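Local coordinates for protein vestitone reductase (Medicago sativa, PDB 2P4H) that catalyses the NADPH-dependent, stereospecific reduction of (3R)-vestitone to the isoflavanol DMI, the penultimate step in the biosynthesis of the phytoalexin medicarpin, at residues 41-44 with 45-49. Numbering follows the deposited sequence.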
ATOM      1  N   ASP A  41       3.136  -4.912  21.774  1.00 37.23           N
ATOM      2  CA  ASP A  41       2.829  -6.310  21.496  1.00 35.00           C
ATOM      3  C   ASP A  41       3.004  -6.637  20.018  1.00 32.96           C
ATOM      4  O   ASP A  41       2.218  -6.202  19.176  1.00 34.12           O
ATOM      5  CB  ASP A  41       1.397  -6.631  21.931  1.00 36.41           C
ATOM      6  CG  ASP A  41       0.981  -8.041  21.569  1.00 37.28           C
ATOM      7  OD1 ASP A  41       1.735  -8.985  21.884  1.00 38.79           O
ATOM      8  OD2 ASP A  41      -0.103  -8.207  20.972  1.00 40.13           O
ATOM      9  N   VAL A  42       4.041  -7.410  19.710  1.00 29.53           N
ATOM     10  CA  VAL A  42       4.325  -7.802  18.335  1.00 26.89           C
ATOM     11  C   VAL A  42       4.190  -9.310  18.157  1.00 26.08           C
ATOM     12  O   VAL A  42       4.772  -9.891  17.242  1.00 24.03           O
ATOM     13  CB  VAL A  42       5.753  -7.387  17.919  1.00 26.07           C
ATOM     14  CG1 VAL A  42       5.880  -5.873  17.940  1.00 25.61           C
ATOM     15  CG2 VAL A  42       6.776  -8.022  18.855  1.00 24.70           C
ATOM     16  N   SER A  43       3.414  -9.938  19.034  1.00 25.34           N
ATOM     17  CA  SER A  43       3.214 -11.378  18.973  1.00 25.22           C
ATOM     18  C   SER A  43       2.690 -11.851  17.622  1.00 24.10           C
ATOM     19  O   SER A  43       3.067 -12.924  17.151  1.00 23.90           O
ATOM     20  CB  SER A  43       2.259 -11.826  20.084  1.00 26.15           C
ATOM     21  OG  SER A  43       2.829 -11.594  21.361  1.00 30.65           O
ATOM     22  N   PHE A  44       1.831 -11.056  16.990  1.00 23.62           N
ATOM     23  CA  PHE A  44       1.285 -11.450  15.698  1.00 23.11           C
ATOM     24  C   PHE A  44       2.376 -11.498  14.635  1.00 22.76           C
ATOM     25  O   PHE A  44       2.180 -12.062  13.560  1.00 23.71           O
ATOM     26  CB  PHE A  44       0.139 -10.516  15.283  1.00 22.55           C
ATOM     27  CG  PHE A  44       0.571  -9.121  14.937  1.00 22.47           C
ATOM     28  CD1 PHE A  44       0.858  -8.775  13.620  1.00 21.51           C
ATOM     29  CD2 PHE A  44       0.665  -8.144  15.922  1.00 22.04           C
ATOM     30  CE1 PHE A  44       1.227  -7.476  13.290  1.00 22.22           C
ATOM     31  CE2 PHE A  44       1.035  -6.842  15.603  1.00 22.66           C
ATOM     32  CZ  PHE A  44       1.316  -6.506  14.282  1.00 22.13           C
ATOM     33  N   LEU A  45       3.531 -10.915  14.946  1.00 21.75           N
ATOM     34  CA  LEU A  45       4.667 -10.930  14.032  1.00 21.01           C
ATOM     35  C   LEU A  45       5.647 -12.030  14.436  1.00 20.78           C
ATOM     36  O   LEU A  45       6.068 -12.831  13.608  1.00 19.56           O
ATOM     37  CB  LEU A  45       5.398  -9.581  14.035  1.00 19.87           C
ATOM     38  CG  LEU A  45       4.737  -8.394  13.328  1.00 18.64           C
ATOM     39  CD1 LEU A  45       5.637  -7.170  13.446  1.00 18.04           C
ATOM     40  CD2 LEU A  45       4.494  -8.736  11.860  1.00 18.21           C
ATOM     41  N   THR A  46       6.000 -12.069  15.718  1.00 22.19           N
ATOM     42  CA  THR A  46       6.943 -13.068  16.210  1.00 23.37           C
ATOM     43  C   THR A  46       6.397 -14.492  16.151  1.00 24.22           C
ATOM     44  O   THR A  46       7.161 -15.456  16.208  1.00 24.93           O
ATOM     45  CB  THR A  46       7.393 -12.756  17.659  1.00 23.21           C
ATOM     46  OG1 THR A  46       6.251 -12.683  18.519  1.00 23.67           O
ATOM     47  CG2 THR A  46       8.140 -11.431  17.705  1.00 24.04           C
ATOM     48  N   ASN A  47       5.079 -14.621  16.029  1.00 25.15           N
ATOM     49  CA  ASN A  47       4.456 -15.936  15.943  1.00 27.26           C
ATOM     50  C   ASN A  47       4.356 -16.409  14.496  1.00 27.09           C
ATOM     51  O   ASN A  47       3.992 -17.554  14.236  1.00 28.31           O
ATOM     52  CB  ASN A  47       3.061 -15.921  16.576  1.00 28.52           C
ATOM     53  CG  ASN A  47       3.109 -15.838  18.092  1.00 30.53           C
ATOM     54  OD1 ASN A  47       3.829 -16.597  18.740  1.00 32.11           O
ATOM     55  ND2 ASN A  47       2.337 -14.921  18.663  1.00 33.87           N
ATOM     56  N   LEU A  48       4.678 -15.527  13.555  1.00 26.70           N
ATOM     57  CA  LEU A  48       4.628 -15.889  12.144  1.00 26.64           C
ATOM     58  C   LEU A  48       5.661 -16.975  11.872  1.00 26.50           C
ATOM     59  O   LEU A  48       6.759 -16.957  12.430  1.00 27.16           O
ATOM     60  CB  LEU A  48       4.926 -14.676  11.258  1.00 24.86           C
ATOM     61  CG  LEU A  48       3.936 -13.508  11.239  1.00 25.22           C
ATOM     62  CD1 LEU A  48       4.502 -12.397  10.367  1.00 25.21           C
ATOM     63  CD2 LEU A  48       2.583 -13.966  10.707  1.00 25.37           C
ATOM     64  N   PRO A  49       5.318 -17.946  11.015  1.00 27.66           N
ATOM     65  CA  PRO A  49       6.254 -19.027  10.697  1.00 27.61           C
ATOM     66  C   PRO A  49       7.605 -18.490  10.226  1.00 28.18           C
ATOM     67  O   PRO A  49       7.666 -17.642   9.334  1.00 27.91           O
ATOM     68  CB  PRO A  49       5.521 -19.798   9.602  1.00 28.50           C
ATOM     69  CG  PRO A  49       4.086 -19.622   9.985  1.00 28.60           C
ATOM     70  CD  PRO A  49       4.025 -18.155  10.341  1.00 27.87           C
TER
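One face of the F44 ring is covered by the side chain of L45, the next residue along: L45 CG stands 4.0 Å from the ring centroid in a CH-pi contact, 27° off the ring normal, and reaches the CE1 corner of F44 at 3.6 Å. This pair sits on the single-turn helix 43-46, in the connection between strands 27-31 and 55-57 of the Rossmann fold. With chi1 of 69°, F44 CG is held between its own backbone N and carbonyl carbon, which lays the ring alongside the leucine, both side chains pointing the same way. F44 also touches T10, as well as S15 and P197, so the pair packs beside the glycine-rich loop predicted to bind NADP(+). Replacing F44 with an alanine removes the ring face on which L45 CG rests and is likely to open a gap next to T10. L45 itself is buried, reaching T10 and S15 as well as L55 and F57 of strand 55-57.

The turn is started by V42 at the N-cap position, whose carbonyl oxygen accepts two backbone donors: V42 O takes both T46 N, at 2.9 Å, and L45 N. Beside these bonds the methyls T46 CG2 and V42 CG2 touch at 3.8 Å, their side chains crossing at about a right angle. From the first residue of the helix, S43 OG reaches back to donate to D41 OD1, which it meets nearly along the C-O axis. N47 N bonds to S43 O, and the amide of N47 folds back over that carbonyl, bringing N47 ND2 to 3.4 Å from S43 CB.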